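Local coordinates for protein predicted protease of the collagenase family (Methanopyrus kandleri, PDB 5D88) that probably acts as a peptidase of the U32 family, built on a TIM barrel and carrying a bound zinc ion, at residues H32-V37 against R76-Q81; V119-Y124 against S140-V145; L168-E173 against E236-L241; E185-V190 against E244-A249; F195-A200 against P227-V232. One frame throughout, in Å; residues are numbered along the deposited sequence.

All five contacts belong to one eight-stranded parallel barrel and its loops. Contact 1 closes before contact 2 opens, and both precede the rest. Contact 1 runs into strand 79-83 and contact 2 starts on its neighbour 117-120; Q81 and V119, both reaching R187, tie them to contact 4, the pairing of strands 185-190 and 244-247. Contact 3, its centre about 11 Å from that of contact 4, meets it through N169 and crosses it along the chain. Contact 5 is nested in the loops closed by contacts 3 and 4 and touches contact 2, about 18 Å off between centres. Contacts 2 and 5 both meet the second subunit, so barrel loops build the dimer.

Contact 1: residues H32-V37 against R76-Q81; sequences HHLDTV and RGLSVQ
A Schellman motif with G77 at its C-prime position (phi 74°) ends helix 63-75 of the TIM barrel and turns the chain toward strand 79-83. Beside it runs H32-V37, whose last four residues form a type I turn from L34 to V37. R76, just after the helix, stretches its chain from CG to NE to reach this turn and takes D35 end-on: NH1 bonds to D35 OD1 at 3.0 Å, and NH2 bonds to the same D35 OD1 at 3.2 Å. The two bonds differ in direction, for NH1 meets the anti lone pair while NH2 comes from above the carboxylate plane, carboxylate and guanidinium planes being 31° apart. D35 OD1 has a second salt-bridge partner in R31. Deeper in the fold, L34, with CG anti to its backbone N, meets L78 tip to tip, CD1 of L34 lying 4.1 Å from CD1 of L78. V37 CG1 approaches L78 CD1 more loosely, at 4.5 Å. I44 of strand 43-47 touches all three apolar side chains, and V72 of helix 63-75 adds to the packing round L34. A water finishes the link, donating to L34 O and accepting from R76 NH1, both at 2.8 Å.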
# COMPACT_ATOMS: atom_id res chain seq x y z
N HIS A 32 -7.29 30.47 -4.29
CA HIS A 32 -6.26 31.31 -4.90
C HIS A 32 -5.47 30.55 -5.96
O HIS A 32 -5.11 31.12 -7.00
CB HIS A 32 -5.32 31.86 -3.83
CG HIS A 32 -4.14 32.58 -4.39
ND1 HIS A 32 -4.25 33.80 -5.03
CD2 HIS A 32 -2.83 32.25 -4.43
CE1 HIS A 32 -3.06 34.19 -5.43
NE2 HIS A 32 -2.18 33.27 -5.07
N HIS A 33 -5.17 29.27 -5.70
CA HIS A 33 -4.47 28.41 -6.65
C HIS A 33 -5.20 28.35 -7.99
O HIS A 33 -4.57 28.21 -9.04
CB HIS A 33 -4.37 27.01 -6.03
CG HIS A 33 -3.31 26.11 -6.61
ND1 HIS A 33 -3.32 24.74 -6.40
CD2 HIS A 33 -2.19 26.38 -7.33
CE1 HIS A 33 -2.27 24.20 -7.00
NE2 HIS A 33 -1.57 25.17 -7.57
N LEU A 34 -6.53 28.46 -7.96
CA LEU A 34 -7.33 28.39 -9.19
C LEU A 34 -6.95 29.49 -10.17
O LEU A 34 -6.99 29.28 -11.38
CB LEU A 34 -8.82 28.49 -8.84
CG LEU A 34 -9.82 28.38 -10.00
CD1 LEU A 34 -9.63 27.08 -10.76
CD2 LEU A 34 -11.27 28.50 -9.49
N ASP A 35 -6.60 30.67 -9.66
CA ASP A 35 -6.29 31.80 -10.53
C ASP A 35 -5.01 31.58 -11.34
O ASP A 35 -4.77 32.34 -12.28
CB ASP A 35 -6.14 33.09 -9.71
CG ASP A 35 -7.46 33.63 -9.20
OD1 ASP A 35 -8.54 33.09 -9.52
OD2 ASP A 35 -7.41 34.63 -8.46
N THR A 36 -4.19 30.59 -10.99
CA THR A 36 -2.95 30.31 -11.71
C THR A 36 -3.11 29.23 -12.77
O THR A 36 -2.17 28.99 -13.55
CB THR A 36 -1.85 29.89 -10.73
OG1 THR A 36 -2.03 28.51 -10.37
CG2 THR A 36 -1.88 30.77 -9.47
N VAL A 37 -4.25 28.58 -12.83
CA VAL A 37 -4.48 27.55 -13.84
C VAL A 37 -4.52 28.21 -15.22
O VAL A 37 -5.23 29.21 -15.40
CB VAL A 37 -5.80 26.83 -13.56
CG1 VAL A 37 -6.15 25.87 -14.71
CG2 VAL A 37 -5.70 26.09 -12.24
N ARG A 76 -15.75 29.41 -15.19
CA ARG A 76 -14.68 29.60 -16.16
C ARG A 76 -14.64 28.48 -17.20
O ARG A 76 -13.69 28.42 -18.00
CB ARG A 76 -13.35 29.74 -15.41
CG ARG A 76 -13.35 30.95 -14.45
CD ARG A 76 -12.09 31.07 -13.59
NE ARG A 76 -12.11 32.23 -12.69
CZ ARG A 76 -11.14 32.54 -11.83
NH1 ARG A 76 -10.06 31.77 -11.73
NH2 ARG A 76 -11.25 33.62 -11.06
N GLY A 77 -15.64 27.60 -17.21
CA GLY A 77 -15.75 26.55 -18.21
C GLY A 77 -14.79 25.40 -18.05
O GLY A 77 -14.58 24.64 -19.00
N LEU A 78 -14.18 25.25 -16.87
CA LEU A 78 -13.30 24.12 -16.60
C LEU A 78 -14.11 22.91 -16.18
O LEU A 78 -15.06 23.02 -15.40
CB LEU A 78 -12.31 24.50 -15.50
CG LEU A 78 -11.26 25.54 -15.90
CD1 LEU A 78 -10.62 26.20 -14.69
CD2 LEU A 78 -10.19 24.88 -16.76
N SER A 79 -13.74 21.74 -16.70
CA SER A 79 -14.21 20.49 -16.12
C SER A 79 -13.59 20.31 -14.74
O SER A 79 -12.54 20.89 -14.43
CB SER A 79 -13.88 19.30 -17.02
OG SER A 79 -14.50 19.45 -18.28
N VAL A 80 -14.25 19.52 -13.90
CA VAL A 80 -13.86 19.36 -12.50
C VAL A 80 -13.85 17.89 -12.13
O VAL A 80 -14.87 17.19 -12.28
CB VAL A 80 -14.80 20.13 -11.55
CG1 VAL A 80 -14.43 19.87 -10.10
CG2 VAL A 80 -14.77 21.62 -11.88
N GLN A 81 -12.74 17.42 -11.59
CA GLN A 81 -12.68 16.10 -10.99
C GLN A 81 -12.32 16.21 -9.52
O GLN A 81 -11.47 17.02 -9.13
CB GLN A 81 -11.69 15.20 -11.73
CG GLN A 81 -12.14 14.89 -13.14
CD GLN A 81 -11.14 14.09 -13.96
OE1 GLN A 81 -9.97 13.97 -13.60
NE2 GLN A 81 -11.60 13.56 -15.08
O HOH W 1 -8.82 29.94 -13.45
O HOH W 2 -10.22 35.67 -8.46

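Contact 2: residues V119-Y124 against S140-V145. With ACT (acetate ion), chain C.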
# COMPACT_ATOMS: atom_id res chain seq x y z
N VAL A 119 -11.19 10.86 -9.14
CA VAL A 119 -9.88 10.23 -9.19
C VAL A 119 -9.72 9.43 -7.91
O VAL A 119 -9.66 10.00 -6.81
CB VAL A 119 -8.75 11.28 -9.33
CG1 VAL A 119 -7.40 10.59 -9.46
CG2 VAL A 119 -9.01 12.22 -10.54
N VAL A 120 -9.66 8.11 -8.04
CA VAL A 120 -9.66 7.20 -6.90
C VAL A 120 -8.55 6.17 -7.07
O VAL A 120 -8.07 5.93 -8.17
CB VAL A 120 -11.02 6.48 -6.75
CG1 VAL A 120 -12.13 7.51 -6.58
CG2 VAL A 120 -11.32 5.58 -7.95
N ALA A 121 -8.20 5.53 -5.97
CA ALA A 121 -7.28 4.40 -5.99
C ALA A 121 -7.93 3.07 -5.63
O ALA A 121 -7.55 2.04 -6.16
CB ALA A 121 -6.13 4.65 -5.02
N ASP A 122 -8.88 3.08 -4.70
CA ASP A 122 -9.39 1.85 -4.14
C ASP A 122 -10.19 1.10 -5.20
O ASP A 122 -11.15 1.65 -5.74
CB ASP A 122 -10.24 2.21 -2.93
CG ASP A 122 -10.74 1.01 -2.12
OD1 ASP A 122 -10.74 -0.12 -2.59
OD2 ASP A 122 -11.15 1.23 -0.95
N PRO A 123 -9.82 -0.14 -5.53
CA PRO A 123 -10.57 -0.91 -6.53
C PRO A 123 -12.05 -1.04 -6.24
O PRO A 123 -12.89 -1.14 -7.16
CB PRO A 123 -9.89 -2.29 -6.47
CG PRO A 123 -8.62 -2.11 -5.83
CD PRO A 123 -8.67 -0.88 -4.99
N TYR A 124 -12.42 -1.09 -4.97
CA TYR A 124 -13.83 -1.21 -4.65
C TYR A 124 -14.59 0.06 -5.05
O TYR A 124 -15.72 -0.02 -5.55
CB TYR A 124 -13.97 -1.51 -3.17
CG TYR A 124 -15.36 -1.69 -2.64
CD1 TYR A 124 -16.29 -2.51 -3.28
CD2 TYR A 124 -15.75 -1.07 -1.47
CE1 TYR A 124 -17.56 -2.69 -2.75
CE2 TYR A 124 -17.02 -1.23 -0.95
CZ TYR A 124 -17.91 -2.04 -1.59
OH TYR A 124 -19.16 -2.21 -1.06
N SER A 140 -6.14 6.86 -9.88
CA SER A 140 -5.05 7.71 -9.45
C SER A 140 -3.71 7.02 -9.61
O SER A 140 -3.59 5.80 -9.51
CB SER A 140 -5.22 8.09 -7.98
OG SER A 140 -4.25 9.05 -7.58
N HIS A 141 -2.66 7.83 -9.81
CA HIS A 141 -1.31 7.32 -9.73
C HIS A 141 -1.00 6.70 -8.37
O HIS A 141 -0.07 5.89 -8.28
CB HIS A 141 -0.31 8.44 -10.05
CG HIS A 141 -0.12 9.40 -8.93
ND1 HIS A 141 -1.02 10.41 -8.65
CD2 HIS A 141 0.86 9.50 -8.01
CE1 HIS A 141 -0.62 11.06 -7.58
NE2 HIS A 141 0.53 10.55 -7.18
N THR A 142 -1.76 7.02 -7.31
CA THR A 142 -1.46 6.39 -6.02
C THR A 142 -1.84 4.91 -5.98
O THR A 142 -1.47 4.23 -5.02
CB THR A 142 -2.18 7.11 -4.89
OG1 THR A 142 -3.59 7.04 -5.12
CG2 THR A 142 -1.70 8.58 -4.81
N ALA A 143 -2.57 4.41 -6.97
CA ALA A 143 -2.81 2.99 -7.08
C ALA A 143 -1.62 2.22 -7.65
O ALA A 143 -1.64 0.98 -7.68
CB ALA A 143 -4.04 2.73 -7.94
N ALA A 144 -0.60 2.93 -8.15
CA ALA A 144 0.66 2.33 -8.59
C ALA A 144 0.48 1.33 -9.74
O ALA A 144 1.11 0.28 -9.77
CB ALA A 144 1.39 1.66 -7.42
N VAL A 145 -0.34 1.69 -10.72
CA VAL A 145 -0.53 0.84 -11.90
C VAL A 145 0.71 0.96 -12.78
O VAL A 145 0.95 1.99 -13.40
CB VAL A 145 -1.80 1.23 -12.67
CG1 VAL A 145 -1.90 0.39 -13.94
CG2 VAL A 145 -3.04 1.01 -11.81
C ACT C . 2.25 12.25 -4.58
O ACT C . 2.56 11.53 -5.57
OXT ACT C . 1.65 11.68 -3.65
CH3 ACT C . 2.63 13.71 -4.52
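One backbone hydrogen bond joins the segments: S140 N to V120 O, nearly straight (172°) at 2.7 Å, the donor well above the carbonyl plane. S140 OG accepts from T142 N at 3.2 Å, an ST turn that opens the 3-10 segment 141-143. D85 bonds to S140 OG through its carboxylate and to T142 OG1 through its carbonyl. Both segments leave neighbouring TIM-barrel strands, 117-120 and 136-139, at their C-terminal ends, with the A121 side chain about 9 Å from that of the zinc ligand C88. Apolar contact comes next: V119 CG1, anti to its backbone N, rests 3.6 Å from S140 CB, and A121 CB lies 4.1 Å from A143 CB, both alanines packing on F202 of the second subunit. An alanine here in place of S140 would remove the hydroxyl's bonds to T142 N and D85 and would probably loosen the start of the 3-10 segment. H141 NE2 donates to O of an acetate, probably from the crystallisation liquor, at 2.8 Å; T142 CG2 lies over one ring face.

Contact 3: residues L168-E173 against E236-L241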
# COMPACT_ATOMS: atom_id res chain seq x y z
N LEU A 168 6.71 5.35 -15.07
CA LEU A 168 6.51 5.05 -16.49
C LEU A 168 6.39 6.28 -17.37
O LEU A 168 6.16 6.15 -18.58
CB LEU A 168 5.26 4.20 -16.66
CG LEU A 168 5.43 2.70 -16.41
CD1 LEU A 168 5.85 2.43 -14.98
CD2 LEU A 168 4.15 1.96 -16.72
N ASN A 169 6.55 7.48 -16.80
CA ASN A 169 6.20 8.70 -17.51
C ASN A 169 7.04 8.94 -18.75
O ASN A 169 6.61 9.69 -19.63
CB ASN A 169 6.37 9.90 -16.58
CG ASN A 169 5.20 10.08 -15.66
OD1 ASN A 169 4.25 9.29 -15.68
ND2 ASN A 169 5.24 11.14 -14.84
N SER A 170 8.23 8.34 -18.85
CA SER A 170 9.06 8.48 -20.04
C SER A 170 9.37 7.13 -20.68
O SER A 170 10.30 7.03 -21.48
CB SER A 170 10.38 9.20 -19.73
OG SER A 170 10.18 10.55 -19.38
N ASN A 171 8.60 6.10 -20.36
CA ASN A 171 8.95 4.73 -20.72
C ASN A 171 8.04 4.28 -21.86
O ASN A 171 6.94 3.78 -21.64
CB ASN A 171 8.84 3.81 -19.51
CG ASN A 171 9.51 2.46 -19.75
OD1 ASN A 171 9.50 1.95 -20.86
ND2 ASN A 171 10.08 1.89 -18.70
N GLU A 172 8.53 4.44 -23.10
CA GLU A 172 7.69 4.13 -24.25
C GLU A 172 7.32 2.66 -24.29
O GLU A 172 6.16 2.31 -24.55
CB GLU A 172 8.38 4.54 -25.55
CG GLU A 172 7.52 4.34 -26.80
CD GLU A 172 7.76 3.00 -27.51
OE1 GLU A 172 8.93 2.65 -27.78
OE2 GLU A 172 6.76 2.31 -27.82
N GLU A 173 8.29 1.78 -24.02
CA GLU A 173 8.05 0.34 -24.10
C GLU A 173 6.97 -0.09 -23.12
O GLU A 173 6.06 -0.86 -23.48
CB GLU A 173 9.36 -0.39 -23.80
CG GLU A 173 9.35 -1.89 -24.00
CD GLU A 173 10.60 -2.55 -23.42
OE1 GLU A 173 10.60 -2.87 -22.21
OE2 GLU A 173 11.59 -2.72 -24.17
N GLU A 236 10.08 14.55 -15.20
CA GLU A 236 10.19 14.39 -16.64
C GLU A 236 9.01 13.60 -17.16
O GLU A 236 8.46 12.75 -16.46
CB GLU A 236 11.49 13.67 -16.98
CG GLU A 236 12.73 14.34 -16.40
CD GLU A 236 13.25 15.47 -17.28
OE1 GLU A 236 12.80 15.58 -18.45
OE2 GLU A 236 14.11 16.24 -16.82
N VAL A 237 8.61 13.88 -18.40
CA VAL A 237 7.49 13.16 -18.98
C VAL A 237 7.61 13.21 -20.49
O VAL A 237 8.17 14.15 -21.05
CB VAL A 237 6.15 13.75 -18.51
CG1 VAL A 237 6.07 15.21 -18.87
CG2 VAL A 237 4.98 12.94 -19.08
N ARG A 238 7.07 12.20 -21.14
CA ARG A 238 6.93 12.16 -22.59
C ARG A 238 5.43 12.23 -22.88
O ARG A 238 4.72 11.22 -22.89
CB ARG A 238 7.58 10.91 -23.15
CG ARG A 238 9.10 11.06 -23.21
CD ARG A 238 9.76 9.84 -23.79
NE ARG A 238 9.34 9.66 -25.18
CZ ARG A 238 9.58 8.57 -25.90
NH1 ARG A 238 10.25 7.55 -25.36
NH2 ARG A 238 9.16 8.50 -27.15
N GLU A 239 4.94 13.46 -23.11
CA GLU A 239 3.50 13.66 -23.16
C GLU A 239 2.87 12.95 -24.34
O GLU A 239 1.70 12.58 -24.28
CB GLU A 239 3.16 15.15 -23.24
CG GLU A 239 3.47 15.92 -21.99
CD GLU A 239 2.89 17.31 -22.03
OE1 GLU A 239 2.23 17.66 -23.04
OE2 GLU A 239 3.08 18.05 -21.04
N GLU A 240 3.64 12.76 -25.42
CA GLU A 240 3.11 12.11 -26.61
C GLU A 240 2.68 10.67 -26.33
O GLU A 240 1.95 10.09 -27.15
CB GLU A 240 4.15 12.16 -27.74
CG GLU A 240 5.40 11.27 -27.56
CD GLU A 240 6.50 11.91 -26.71
OE1 GLU A 240 6.27 12.94 -26.05
OE2 GLU A 240 7.62 11.36 -26.71
N LEU A 241 3.09 10.09 -25.20
CA LEU A 241 2.69 8.73 -24.87
C LEU A 241 1.31 8.68 -24.23
O LEU A 241 0.77 7.58 -24.06
CB LEU A 241 3.68 8.09 -23.89
CG LEU A 241 5.17 8.10 -24.25
CD1 LEU A 241 6.04 7.44 -23.16
CD2 LEU A 241 5.35 7.38 -25.56
O HOH W 3 6.65 13.28 -14.83
O HOH W 4 9.99 10.34 -16.64
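R238 lies along the backbone of S170 and then bends at chi3 (63°), so that its CD passes 3.7 Å from S170 O and its NH1 ends 3.5 Å from E172 CB. That bend also brings the guanidinium side-on to E240: NE and NH2 both donate to E240 OE2, NE to E240 OE2 at 2.9 Å. One guanidinium face has L241 CD2 above it, offset toward the rim. L241 points at the other segment and crosses E172 at about a right angle, its CD1 lying against the E172 CA at 3.9 Å and its CD2 against CG of E172. The bent E172 chain then leads its carboxylate away to S176. Backbone bonding fixes the level of the two segments, with R238 N donating to N169 O at 3.0 Å from above the carbonyl plane. Two waters converge on E236 O, one also accepting from N169 ND2 at 2.6 Å and the other bound to S170 OG. N169 ND2 bonds to A189 O as well, linking this surface contact to strand 185-190. The type I turn L168-N171 leads to the N-cap of helix 172-181, where N171 OD1 receives E174 N: a capped helix start in a beta-alpha loop.

Contact 4: residues E185-V190 against E244-A249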
# COMPACT_ATOMS: atom_id res chain seq x y z
N GLU A 185 -8.32 5.45 -21.58
CA GLU A 185 -7.41 6.56 -21.73
C GLU A 185 -6.29 6.42 -20.71
O GLU A 185 -6.49 5.96 -19.58
CB GLU A 185 -8.14 7.88 -21.51
CG GLU A 185 -9.33 8.09 -22.42
CD GLU A 185 -8.93 8.18 -23.86
OE1 GLU A 185 -8.26 9.17 -24.19
OE2 GLU A 185 -9.29 7.28 -24.65
N LEU A 186 -5.09 6.85 -21.09
CA LEU A 186 -3.97 6.85 -20.16
C LEU A 186 -3.56 8.27 -19.81
O LEU A 186 -3.39 9.13 -20.68
CB LEU A 186 -2.78 6.10 -20.74
CG LEU A 186 -3.05 4.63 -21.03
CD1 LEU A 186 -1.79 4.06 -21.60
CD2 LEU A 186 -3.48 3.86 -19.79
N ARG A 187 -3.37 8.49 -18.51
CA ARG A 187 -2.98 9.76 -17.95
C ARG A 187 -1.60 9.63 -17.31
O ARG A 187 -1.25 8.58 -16.77
CB ARG A 187 -3.99 10.20 -16.89
CG ARG A 187 -3.69 11.51 -16.17
CD ARG A 187 -4.76 11.81 -15.10
NE ARG A 187 -5.98 12.37 -15.67
CZ ARG A 187 -6.94 12.96 -14.96
NH1 ARG A 187 -6.83 13.09 -13.64
NH2 ARG A 187 -8.01 13.43 -15.58
N THR A 188 -0.84 10.72 -17.37
CA THR A 188 0.43 10.85 -16.68
C THR A 188 0.35 11.98 -15.68
O THR A 188 -0.20 13.05 -15.97
CB THR A 188 1.58 11.10 -17.67
OG1 THR A 188 2.79 11.31 -16.95
CG2 THR A 188 1.30 12.32 -18.54
N ALA A 189 0.89 11.74 -14.49
CA ALA A 189 0.95 12.74 -13.43
C ALA A 189 2.36 13.30 -13.37
O ALA A 189 3.31 12.54 -13.24
CB ALA A 189 0.59 12.13 -12.08
N VAL A 190 2.47 14.63 -13.44
CA VAL A 190 3.76 15.33 -13.43
C VAL A 190 3.95 16.01 -12.08
O VAL A 190 3.12 16.82 -11.66
CB VAL A 190 3.83 16.37 -14.56
CG1 VAL A 190 5.19 17.07 -14.56
CG2 VAL A 190 3.52 15.69 -15.90
N GLU A 244 -3.79 12.19 -21.56
CA GLU A 244 -4.09 13.22 -20.57
C GLU A 244 -2.85 13.48 -19.75
O GLU A 244 -2.13 12.54 -19.41
CB GLU A 244 -5.21 12.81 -19.61
CG GLU A 244 -6.50 12.52 -20.32
CD GLU A 244 -7.64 12.11 -19.41
OE1 GLU A 244 -7.51 12.19 -18.16
OE2 GLU A 244 -8.68 11.69 -19.96
N VAL A 245 -2.63 14.75 -19.41
CA VAL A 245 -1.53 15.17 -18.56
C VAL A 245 -2.13 15.85 -17.35
O VAL A 245 -2.98 16.74 -17.48
CB VAL A 245 -0.57 16.14 -19.29
CG1 VAL A 245 0.52 16.61 -18.35
CG2 VAL A 245 0.06 15.46 -20.46
N PHE A 246 -1.69 15.43 -16.17
CA PHE A 246 -2.17 15.96 -14.90
C PHE A 246 -0.98 16.60 -14.21
O PHE A 246 -0.04 15.91 -13.81
CB PHE A 246 -2.79 14.84 -14.08
CG PHE A 246 -3.14 15.21 -12.67
CD1 PHE A 246 -3.57 16.48 -12.32
CD2 PHE A 246 -3.05 14.24 -11.67
CE1 PHE A 246 -3.88 16.77 -10.98
CE2 PHE A 246 -3.39 14.54 -10.35
CZ PHE A 246 -3.80 15.80 -10.01
N ILE A 247 -1.04 17.92 -14.07
CA ILE A 247 0.03 18.68 -13.43
C ILE A 247 -0.29 18.83 -11.95
O ILE A 247 -1.29 19.46 -11.59
CB ILE A 247 0.18 20.05 -14.09
CG1 ILE A 247 0.41 19.89 -15.59
CG2 ILE A 247 1.29 20.83 -13.42
CD1 ILE A 247 1.62 19.09 -15.93
N LEU A 248 0.57 18.29 -11.08
CA LEU A 248 0.38 18.49 -9.64
C LEU A 248 1.01 19.79 -9.17
O LEU A 248 0.33 20.66 -8.62
CB LEU A 248 0.98 17.35 -8.84
CG LEU A 248 0.20 16.09 -8.69
CD1 LEU A 248 0.24 15.44 -10.03
CD2 LEU A 248 0.80 15.22 -7.62
N ALA A 249 2.32 19.90 -9.33
CA ALA A 249 3.08 21.06 -8.87
C ALA A 249 3.38 21.97 -10.05
O ALA A 249 4.09 21.58 -10.98
CB ALA A 249 4.35 20.60 -8.18
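Strands 185-190 and 244-247 run parallel with a 25° angle between their axes, in register R187 with E244 through V190 with I247. The first backbone bond, E244 N to L186 O, is bent (139°), whereas V190 N to F246 O spans 2.8 Å nearly along the C=O axis. On the outward face V190 fills a notch of the other strand: its CB sits 3.8 Å from I247 CD1, and its CG2 lies 4.0 Å from V245 CG1. V245 CG2 in turn lies beside T188 CG2, the two side chains pointing the same way. Inside the barrel the short A189 side chain is overlain by larger neighbours: L248 CD1 lies 3.9 Å from A189 CB and over one face of the F246 ring, offset toward the rim. R187 bends at chi3, bringing its CD to 3.8 Å from F246 CB and its guanidinium back to E244. NE and NH2 of R187 both bond to E244 OE1 at 2.9 Å, side-on, NE meeting the anti lone pair of OE1. Q81 adds a hydrogen bond to R187 and W25 a cation-pi contact. A leucine here in place of R187 would lose all of these and would probably leave E244 OE1 without its partner across the strand pair. With R23 bound to E244 OE2, two arginines grip this buried carboxylate, which is therefore likely to stay ionised.

Contact 5: residues F195-A200 against P227-V232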
# COMPACT_ATOMS: atom_id res chain seq x y z
N PHE A 195 5.77 4.90 -6.88
CA PHE A 195 5.73 3.82 -5.91
C PHE A 195 7.08 3.14 -5.74
O PHE A 195 7.27 2.41 -4.76
CB PHE A 195 4.65 2.81 -6.34
CG PHE A 195 4.14 1.99 -5.23
CD1 PHE A 195 3.10 2.46 -4.44
CD2 PHE A 195 4.68 0.75 -4.97
CE1 PHE A 195 2.59 1.70 -3.41
CE2 PHE A 195 4.20 -0.02 -3.91
CZ PHE A 195 3.14 0.47 -3.13
N ARG A 196 8.04 3.39 -6.65
CA ARG A 196 9.41 2.94 -6.45
C ARG A 196 10.08 3.62 -5.26
O ARG A 196 11.10 3.12 -4.78
CB ARG A 196 10.23 3.20 -7.72
CG ARG A 196 9.83 2.26 -8.84
CD ARG A 196 10.65 2.42 -10.06
NE ARG A 196 10.11 1.54 -11.10
CZ ARG A 196 10.57 1.46 -12.35
NH1 ARG A 196 11.58 2.22 -12.75
NH2 ARG A 196 9.99 0.62 -13.20
N ASP A 197 9.53 4.74 -4.80
CA ASP A 197 10.01 5.39 -3.58
C ASP A 197 9.90 4.41 -2.42
O ASP A 197 8.85 3.78 -2.23
CB ASP A 197 9.16 6.66 -3.33
CG ASP A 197 9.52 7.39 -2.05
OD1 ASP A 197 9.18 6.92 -0.96
OD2 ASP A 197 10.12 8.49 -2.15
N PRO A 198 10.92 4.28 -1.60
CA PRO A 198 10.91 3.19 -0.60
C PRO A 198 9.76 3.23 0.42
O PRO A 198 9.35 2.18 0.90
CB PRO A 198 12.27 3.35 0.09
CG PRO A 198 12.65 4.82 -0.14
CD PRO A 198 12.17 5.07 -1.55
N VAL A 199 9.25 4.40 0.79
CA VAL A 199 8.27 4.48 1.87
C VAL A 199 6.96 5.14 1.45
O VAL A 199 6.06 5.27 2.27
CB VAL A 199 8.86 5.16 3.12
CG1 VAL A 199 10.21 4.56 3.48
CG2 VAL A 199 8.98 6.60 2.94
N ALA A 200 6.81 5.50 0.16
CA ALA A 200 5.62 6.24 -0.26
C ALA A 200 4.33 5.49 0.07
O ALA A 200 3.35 6.11 0.47
CB ALA A 200 5.70 6.55 -1.75
N PRO A 227 11.35 12.51 7.74
CA PRO A 227 12.83 12.53 7.80
C PRO A 227 13.53 11.35 7.15
O PRO A 227 14.77 11.33 7.11
CB PRO A 227 13.11 12.54 9.31
CG PRO A 227 11.89 12.05 9.95
CD PRO A 227 10.74 12.27 9.06
N MET A 228 12.79 10.37 6.63
CA MET A 228 13.41 9.11 6.22
C MET A 228 14.16 9.19 4.89
O MET A 228 15.15 8.46 4.73
CB MET A 228 12.35 8.02 6.11
CG MET A 228 11.90 7.51 7.44
SD MET A 228 10.83 6.06 7.21
CE MET A 228 10.36 5.75 8.91
N ARG A 229 13.73 10.00 3.93
CA ARG A 229 14.40 9.98 2.64
C ARG A 229 14.03 11.22 1.83
O ARG A 229 13.15 12.00 2.20
CB ARG A 229 14.04 8.72 1.83
CG ARG A 229 12.74 8.79 1.02
CD ARG A 229 11.55 8.98 1.88
NE ARG A 229 10.29 8.77 1.14
CZ ARG A 229 9.09 9.20 1.56
NH1 ARG A 229 8.97 9.91 2.68
NH2 ARG A 229 8.02 8.95 0.84
N GLU A 230 14.73 11.37 0.70
CA GLU A 230 14.37 12.31 -0.35
C GLU A 230 13.35 11.63 -1.25
O GLU A 230 13.65 10.61 -1.88
CB GLU A 230 15.61 12.72 -1.16
CG GLU A 230 15.38 13.79 -2.24
CD GLU A 230 15.03 15.18 -1.67
OE1 GLU A 230 15.30 15.43 -0.47
OE2 GLU A 230 14.48 16.01 -2.43
N ARG A 231 12.14 12.17 -1.28
CA ARG A 231 11.07 11.53 -2.03
C ARG A 231 11.42 11.42 -3.51
O ARG A 231 12.00 12.33 -4.11
CB ARG A 231 9.77 12.31 -1.83
CG ARG A 231 9.23 12.19 -0.40
CD ARG A 231 7.78 12.64 -0.28
NE ARG A 231 7.36 12.66 1.12
CZ ARG A 231 7.70 13.63 1.95
NH1 ARG A 231 8.40 14.65 1.49
NH2 ARG A 231 7.34 13.59 3.21
N VAL A 232 11.02 10.31 -4.13
CA VAL A 232 11.34 10.07 -5.54
C VAL A 232 10.22 10.68 -6.37
O VAL A 232 9.25 10.00 -6.75
CB VAL A 232 11.56 8.58 -5.84
CG1 VAL A 232 12.04 8.38 -7.29
CG2 VAL A 232 12.59 7.99 -4.84
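The guanidinium of R229 has R231 CG 3.5 Å above one face, over its centre; V199 lies on the opposite side, too close in the model for its spacing to be read. At the edge stands the carboxylate of D197, turned 71° from the guanidinium plane. D197 is the head of an Asx turn, its OD1 accepting from V199 N at 3.1 Å just before helix 200-213 of the barrel begins with V199 as N-cap. The same OD1 takes two bonds from R229 side-on, from NE of R229 and from its NH2, each at 3.0 Å. NE finds the syn lone pair, whereas NH2 and the V199 N come from above the carboxylate plane. Three donors on one oxygen fix the rotation of D197, whose CG is anti to the backbone N. R229 bends at chi2 (-63°) to arrive there, and NH2 has a second charge partner in E203. M228 SD lies 4.1 Å from V199 CG1. P123 of the second subunit packs on both M228 and V199, placing these loops at the dimer interface. The other oxygen, D197 OD2, which has a weak bond from R229 NE, receives V232 N on its anti lone pair at 2.8 Å.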